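Local coordinates for FtsZ-like protein of unknown function (Nostoc punctiforme, PDB 3C8L) that is of unknown function but is an FtsZ-like member of the Lin0512 family of conserved proteins, with four copies in its assembly, at residues N32-N37 / A113-L118; R28-A33 / A75-G80. All coordinates share one frame; numbering follows the deposited sequence.

Interaction 1: residues N32-N37 / A113-L118; sequences NAIAHN and AAVTVL
The C-terminal end of helix 22-34 packs on one face of the mixed beta-sheet where its A33 and I34 meet V115 of strand 107-120. V115 presents both methyls to the helix: CG2 lies 4.0 Å from A33 CB, and CG1 lies 3.9 Å from I34 CG2. With V115 CG1 anti to the backbone N (chi1 175°), CG2 stands beside that N and faces both helix residues, lying 4.0 Å from I34 CG2 as well. The branched side chains of I34 and V115 cross obliquely. A33 CB also comes within 4.2 Å of the carbonyl O of A113, so the helix touches strand backbone as well as side chain. No hydrogen bond spans the segments, and the contact is apolar, with about 128 Å² buried in total. V115 also packs on V30 of the same helix, while I34 also reaches L77 and P78. Beyond I34 the chain reverses in a type I beta turn, closed by the hydrogen bond from N37 N to I34 O, 3.2 Å, and N37 pairs antiparallel with a strand of the second subunit. The result is the apolar helix-on-sheet packing by which one helix covers a face of a largely antiparallel sheet.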
ATOM      1  N   ASN A  32       7.611  -3.167   2.903  1.00  8.88           N
ATOM      2  CA  ASN A  32       6.380  -2.378   2.530  0.50  9.68           C
ATOM      3  C   ASN A  32       6.525  -0.950   2.973  1.00  9.15           C
ATOM      4  O   ASN A  32       6.053  -0.036   2.302  1.00 10.43           O
ATOM      5  CB  ASN A  32       5.071  -2.949   3.222  0.50  9.66           C
ATOM      6  CG  ASN A  32       3.669  -2.217   2.810  0.50  9.82           C
ATOM      7  OD1 ASN A  32       2.983  -1.536   3.649  0.50 10.77           O
ATOM      8  ND2 ASN A  32       3.228  -2.436   1.569  0.50 11.44           N
ATOM      9  N   ALA A  33       7.157  -0.734   4.126  1.00  8.37           N
ATOM     10  CA  ALA A  33       7.277   0.613   4.663  1.00  7.76           C
ATOM     11  C   ALA A  33       8.129   1.537   3.791  1.00  7.92           C
ATOM     12  O   ALA A  33       7.860   2.739   3.687  1.00  9.78           O
ATOM     13  CB  ALA A  33       7.847   0.574   6.083  1.00  9.11           C
ATOM     14  N   ILE A  34       9.185   0.972   3.208  1.00  8.02           N
ATOM     15  CA  ILE A  34      10.119   1.772   2.469  1.00  8.80           C
ATOM     16  C   ILE A  34      10.070   1.650   0.951  1.00  8.35           C
ATOM     17  O   ILE A  34      10.639   2.489   0.249  1.00  9.07           O
ATOM     18  CB  ILE A  34      11.584   1.492   2.957  1.00  9.37           C
ATOM     19  CG1 ILE A  34      12.060   0.103   2.516  1.00  9.59           C
ATOM     20  CG2 ILE A  34      11.716   1.718   4.471  1.00 11.12           C
ATOM     21  CD1 ILE A  34      13.530  -0.233   2.846  1.00 11.57           C
ATOM     22  N   ALA A  35       9.367   0.646   0.439  1.00  8.05           N
ATOM     23  CA  ALA A  35       9.398   0.355  -0.993  1.00  9.02           C
ATOM     24  C   ALA A  35       8.905   1.435  -1.904  1.00  7.50           C
ATOM     25  O   ALA A  35       9.323   1.508  -3.064  1.00  8.56           O
ATOM     26  CB  ALA A  35       8.595  -0.947  -1.279  1.00 11.01           C
ATOM     27  N   HIS A  36       7.966   2.232  -1.416  1.00  7.28           N
ATOM     28  CA  HIS A  36       7.339   3.248  -2.246  1.00  7.51           C
ATOM     29  C   HIS A  36       7.870   4.627  -2.047  1.00  7.92           C
ATOM     30  O   HIS A  36       7.264   5.583  -2.529  1.00  9.61           O
ATOM     31  CB  HIS A  36       5.816   3.204  -2.151  1.00  8.60           C
ATOM     32  CG  HIS A  36       5.190   1.935  -2.633  1.00 11.15           C
ATOM     33  ND1 HIS A  36       3.848   1.676  -2.433  1.00 12.46           N
ATOM     34  CD2 HIS A  36       5.706   0.835  -3.231  1.00 11.80           C
ATOM     35  CE1 HIS A  36       3.556   0.492  -2.936  1.00 15.01           C
ATOM     36  NE2 HIS A  36       4.667  -0.046  -3.408  1.00 14.63           N
ATOM     37  N   ASN A  37       9.002   4.746  -1.352  1.00  7.94           N
ATOM     38  CA  ASN A  37       9.657   6.025  -1.152  1.00  9.02           C
ATOM     39  C   ASN A  37      11.107   5.961  -1.587  1.00  8.95           C
ATOM     40  O   ASN A  37      11.703   4.902  -1.565  1.00 10.91           O
ATOM     41  CB  ASN A  37       9.668   6.426   0.339  1.00 10.15           C
ATOM     42  CG  ASN A  37       8.310   6.418   0.965  1.00 10.64           C
ATOM     43  OD1 ASN A  37       7.353   6.940   0.408  1.00 10.80           O
ATOM     44  ND2 ASN A  37       8.226   5.836   2.146  1.00 11.88           N
ATOM     45  N   ALA A 113       5.405  -2.117  10.769  1.00  8.25           N
ATOM     46  CA  ALA A 113       6.745  -1.570  10.925  1.00  8.18           C
ATOM     47  C   ALA A 113       6.699  -0.049  10.737  1.00  8.85           C
ATOM     48  O   ALA A 113       6.013   0.461   9.854  1.00  9.10           O
ATOM     49  CB  ALA A 113       7.785  -2.172   9.937  1.00  9.70           C
ATOM     50  N   ALA A 114       7.406   0.665  11.609  1.00  8.36           N
ATOM     51  CA  ALA A 114       7.677   2.077  11.486  1.00  7.89           C
ATOM     52  C   ALA A 114       9.198   2.192  11.339  1.00  9.04           C
ATOM     53  O   ALA A 114       9.934   1.765  12.229  1.00  9.88           O
ATOM     54  CB  ALA A 114       7.189   2.899  12.670  1.00  9.87           C
ATOM     55  N   VAL A 115       9.649   2.734  10.207  1.00  7.94           N
ATOM     56  CA  VAL A 115      11.050   2.928   9.897  1.00  8.11           C
ATOM     57  C   VAL A 115      11.296   4.424  10.005  1.00  8.84           C
ATOM     58  O   VAL A 115      10.752   5.213   9.234  1.00  9.73           O
ATOM     59  CB  VAL A 115      11.386   2.407   8.469  1.00  9.40           C
ATOM     60  CG1 VAL A 115      12.838   2.717   8.106  1.00 10.98           C
ATOM     61  CG2 VAL A 115      11.071   0.902   8.346  1.00  9.96           C
ATOM     62  N   THR A 116      12.131   4.818  10.974  1.00  9.98           N
ATOM     63  CA  THR A 116      12.408   6.221  11.213  1.00 10.05           C
ATOM     64  C   THR A 116      13.836   6.557  10.831  1.00 10.06           C
ATOM     65  O   THR A 116      14.779   5.854  11.247  1.00 11.74           O
ATOM     66  CB  THR A 116      12.198   6.580  12.696  1.00 10.40           C
ATOM     67  OG1 THR A 116      10.842   6.274  13.065  1.00 11.93           O
ATOM     68  CG2 THR A 116      12.431   8.068  12.918  1.00 11.60           C
ATOM     69  N   VAL A 117      14.014   7.611  10.036  1.00 10.19           N
ATOM     70  CA  VAL A 117      15.323   8.106   9.679  1.00 11.31           C
ATOM     71  C   VAL A 117      15.588   9.284  10.625  1.00 10.72           C
ATOM     72  O   VAL A 117      14.740  10.190  10.756  1.00 10.37           O
ATOM     73  CB  VAL A 117      15.393   8.589   8.242  1.00 13.53           C
ATOM     74  CG1 VAL A 117      16.736   9.281   7.995  1.00 15.43           C
ATOM     75  CG2 VAL A 117      15.149   7.412   7.294  1.00 15.50           C
ATOM     76  N   LEU A 118      16.729   9.242  11.308  1.00 11.48           N
ATOM     77  CA  LEU A 118      17.130  10.277  12.251  1.00 11.30           C
ATOM     78  C   LEU A 118      18.521  10.807  11.946  1.00 12.94           C
ATOM     79  O   LEU A 118      19.281  10.177  11.214  1.00 14.47           O
ATOM     80  CB  LEU A 118      17.141   9.768  13.697  1.00 10.55           C
ATOM     81  CG  LEU A 118      15.850   9.080  14.140  1.00 10.37           C
ATOM     82  CD1 LEU A 118      15.946   7.566  13.981  1.00 11.67           C
ATOM     83  CD2 LEU A 118      15.495   9.410  15.571  1.00 11.70           C
TER

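Interaction 2: residues R28-A33 / A75-G80; sequences RAVRNA and AVLPFG
V30, on helix 22-34, meets V76 and L77 of the loop that follows helix 70-74, and its CG1 methyl makes both contacts. That methyl is 3.8 Å from V76 CG1 and 3.9 Å from L77 CD2. Its place follows from V30 chi1 of 174°, which sets CG1 opposite the backbone N and beside the carbonyl carbon. The two valines cross at a slant, whereas V30 and L77 meet at about a right angle. V76 has nearly the same first torsion, and its CG1, besides meeting V30, lies against the helix backbone, 3.6 Å from R31 N and 3.7 Å from R31 CA. The same methyl also touches R31 CB at 3.9 Å, so one methyl spans two successive helix residues. R31 takes part through its backbone and CB: beyond CB the chain heads away from the loop, with a bend at chi3 (67°) further out. The 160 Å² buried across the segments is not accompanied by any hydrogen bond between them. On the inner side, V30 and L77 both rest on V58 of strand 55-62, L77 also touches I56, and V30 reaches A113 of strand 107-120. V76 packs on S27 one turn earlier in the helix, placing the loop beside helix 22-34 on the same sheet face.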
ATOM      1  N   ARG A  28       8.463  -8.389   5.769  1.00  8.43           N
ATOM      2  CA  ARG A  28       7.588  -7.842   4.724  1.00  8.92           C
ATOM      3  C   ARG A  28       7.074  -6.463   5.124  1.00  8.02           C
ATOM      4  O   ARG A  28       6.911  -5.593   4.263  1.00  9.09           O
ATOM      5  CB  ARG A  28       6.432  -8.764   4.459  1.00  8.95           C
ATOM      6  CG  ARG A  28       6.855 -10.007   3.697  1.00  9.67           C
ATOM      7  CD  ARG A  28       5.766 -11.033   3.558  1.00  9.79           C
ATOM      8  NE  ARG A  28       6.201 -12.165   2.727  1.00 10.36           N
ATOM      9  CZ  ARG A  28       5.555 -13.306   2.585  1.00 10.90           C
ATOM     10  NH1 ARG A  28       4.425 -13.517   3.226  1.00 11.53           N
ATOM     11  NH2 ARG A  28       6.069 -14.270   1.806  1.00 14.05           N
ATOM     12  N   ALA A  29       6.818  -6.246   6.416  1.00  8.16           N
ATOM     13  CA  ALA A  29       6.364  -4.944   6.892  1.00  8.04           C
ATOM     14  C   ALA A  29       7.425  -3.851   6.676  1.00  7.91           C
ATOM     15  O   ALA A  29       7.110  -2.744   6.233  1.00  8.20           O
ATOM     16  CB  ALA A  29       5.952  -5.012   8.358  1.00  8.41           C
ATOM     17  N   VAL A  30       8.686  -4.144   6.990  1.00  8.10           N
ATOM     18  CA  VAL A  30       9.782  -3.205   6.762  1.00  7.95           C
ATOM     19  C   VAL A  30       9.922  -2.927   5.250  1.00  8.63           C
ATOM     20  O   VAL A  30      10.063  -1.769   4.827  1.00  9.22           O
ATOM     21  CB  VAL A  30      11.106  -3.737   7.362  1.00  9.04           C
ATOM     22  CG1 VAL A  30      12.285  -2.829   7.001  1.00 10.53           C
ATOM     23  CG2 VAL A  30      10.981  -3.861   8.884  1.00  9.55           C
ATOM     24  N   ARG A  31       9.866  -3.981   4.434  1.00  9.06           N
ATOM     25  CA  ARG A  31       9.965  -3.808   2.979  0.50  9.65           C
ATOM     26  C   ARG A  31       8.847  -2.891   2.488  1.00  9.63           C
ATOM     27  O   ARG A  31       9.083  -1.963   1.715  1.00 11.34           O
ATOM     28  CB  ARG A  31       9.873  -5.147   2.242  0.50 10.22           C
ATOM     29  CG  ARG A  31       9.819  -4.952   0.687  0.50 10.21           C
ATOM     30  CD  ARG A  31       9.945  -6.229  -0.053  0.50 11.54           C
ATOM     31  NE  ARG A  31       8.798  -7.084   0.176  0.50 11.77           N
ATOM     32  CZ  ARG A  31       8.784  -8.392  -0.053  0.50 10.98           C
ATOM     33  NH1 ARG A  31       9.875  -9.022  -0.467  0.50 11.79           N
ATOM     34  NH2 ARG A  31       7.682  -9.079   0.191  0.50  9.64           N
ATOM     35  N   ASN A  32       7.611  -3.167   2.903  1.00  8.88           N
ATOM     36  CA  ASN A  32       6.380  -2.378   2.530  0.50  9.68           C
ATOM     37  C   ASN A  32       6.525  -0.950   2.973  1.00  9.15           C
ATOM     38  O   ASN A  32       6.053  -0.036   2.302  1.00 10.43           O
ATOM     39  CB  ASN A  32       5.071  -2.949   3.222  0.50  9.66           C
ATOM     40  CG  ASN A  32       3.669  -2.217   2.810  0.50  9.82           C
ATOM     41  OD1 ASN A  32       2.983  -1.536   3.649  0.50 10.77           O
ATOM     42  ND2 ASN A  32       3.228  -2.436   1.569  0.50 11.44           N
ATOM     43  N   ALA A  33       7.157  -0.734   4.126  1.00  8.37           N
ATOM     44  CA  ALA A  33       7.277   0.613   4.663  1.00  7.76           C
ATOM     45  C   ALA A  33       8.129   1.537   3.791  1.00  7.92           C
ATOM     46  O   ALA A  33       7.860   2.739   3.687  1.00  9.78           O
ATOM     47  CB  ALA A  33       7.847   0.574   6.083  1.00  9.11           C
ATOM     48  N   ALA A  75      18.185  -6.806   7.703  1.00  8.93           N
ATOM     49  CA  ALA A  75      18.807  -6.966   6.395  1.00  9.69           C
ATOM     50  C   ALA A  75      17.877  -6.455   5.267  1.00  8.98           C
ATOM     51  O   ALA A  75      18.332  -6.269   4.144  1.00 10.34           O
ATOM     52  CB  ALA A  75      19.217  -8.431   6.157  1.00 11.32           C
ATOM     53  N   VAL A  76      16.595  -6.252   5.525  1.00  9.13           N
ATOM     54  CA  VAL A  76      15.707  -5.673   4.506  1.00  9.60           C
ATOM     55  C   VAL A  76      16.159  -4.232   4.189  1.00  9.99           C
ATOM     56  O   VAL A  76      15.977  -3.761   3.067  1.00 11.38           O
ATOM     57  CB  VAL A  76      14.240  -5.691   4.993  1.00 10.91           C
ATOM     58  CG1 VAL A  76      13.287  -4.946   4.028  1.00 11.74           C
ATOM     59  CG2 VAL A  76      13.785  -7.144   5.196  1.00 11.97           C
ATOM     60  N   LEU A  77      16.699  -3.513   5.182  1.00  9.90           N
ATOM     61  CA  LEU A  77      17.154  -2.158   4.934  1.00 11.49           C
ATOM     62  C   LEU A  77      18.432  -2.198   4.124  1.00 12.18           C
ATOM     63  O   LEU A  77      19.376  -2.932   4.475  1.00 11.63           O
ATOM     64  CB  LEU A  77      17.384  -1.419   6.239  1.00 11.44           C
ATOM     65  CG  LEU A  77      16.194  -1.187   7.172  1.00 13.47           C
ATOM     66  CD1 LEU A  77      16.680  -0.655   8.505  1.00 14.58           C
ATOM     67  CD2 LEU A  77      15.141  -0.264   6.549  1.00 15.81           C
ATOM     68  N   PRO A  78      18.480  -1.406   3.038  1.00 15.15           N
ATOM     69  CA  PRO A  78      19.611  -1.402   2.155  1.00 16.40           C
ATOM     70  C   PRO A  78      20.907  -0.754   2.658  1.00 16.29           C
ATOM     71  O   PRO A  78      21.957  -1.022   2.119  1.00 18.64           O
ATOM     72  CB  PRO A  78      19.066  -0.622   0.924  1.00 16.25           C
ATOM     73  CG  PRO A  78      18.015   0.256   1.458  1.00 17.75           C
ATOM     74  CD  PRO A  78      17.383  -0.533   2.537  1.00 16.30           C
ATOM     75  N   PHE A  79      20.840   0.040   3.706  1.00 14.97           N
ATOM     76  CA  PHE A  79      21.995   0.739   4.216  1.00 15.04           C
ATOM     77  C   PHE A  79      21.603   1.356   5.536  1.00 12.79           C
ATOM     78  O   PHE A  79      20.441   1.248   5.978  1.00 13.50           O
ATOM     79  CB  PHE A  79      22.398   1.853   3.246  1.00 17.36           C
ATOM     80  CG  PHE A  79      21.262   2.731   2.831  1.00 17.63           C
ATOM     81  CD1 PHE A  79      20.670   3.631   3.706  1.00 19.60           C
ATOM     82  CD2 PHE A  79      20.773   2.658   1.523  1.00 18.33           C
ATOM     83  CE1 PHE A  79      19.585   4.410   3.292  1.00 20.23           C
ATOM     84  CE2 PHE A  79      19.732   3.455   1.110  1.00 19.08           C
ATOM     85  CZ  PHE A  79      19.127   4.309   1.988  1.00 19.46           C
ATOM     86  N   GLY A  80      22.600   1.965   6.174  1.00 12.01           N
ATOM     87  CA  GLY A  80      22.410   2.719   7.402  1.00 11.95           C
ATOM     88  C   GLY A  80      22.903   2.061   8.680  1.00 11.00           C
ATOM     89  O   GLY A  80      23.305   0.899   8.693  1.00 11.12           O
TER

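In the fold
Interactions 1 and 2 have centres about 7 Å apart and both use helix 22-34, sharing N32 and A33 in their segments. In chain order the helix comes first, the 75-80 loop next and strand 107-120 last, so segments that begin 42 and 76 residues beyond the end of their earlier partners return to nearly the same place. The two contacts touch directly: A113 CB lies 3.7 Å from V30 N, and I34 CD1 lies 4.0 Å from L77 CD2. The strand meets A33 and I34 and the loop meets V30 and R31, on different sides of the same helix, joining it to the sheet and to the connection leading into strand 81-94. The third subunit touches both, placing this packing close to the tetramer interface.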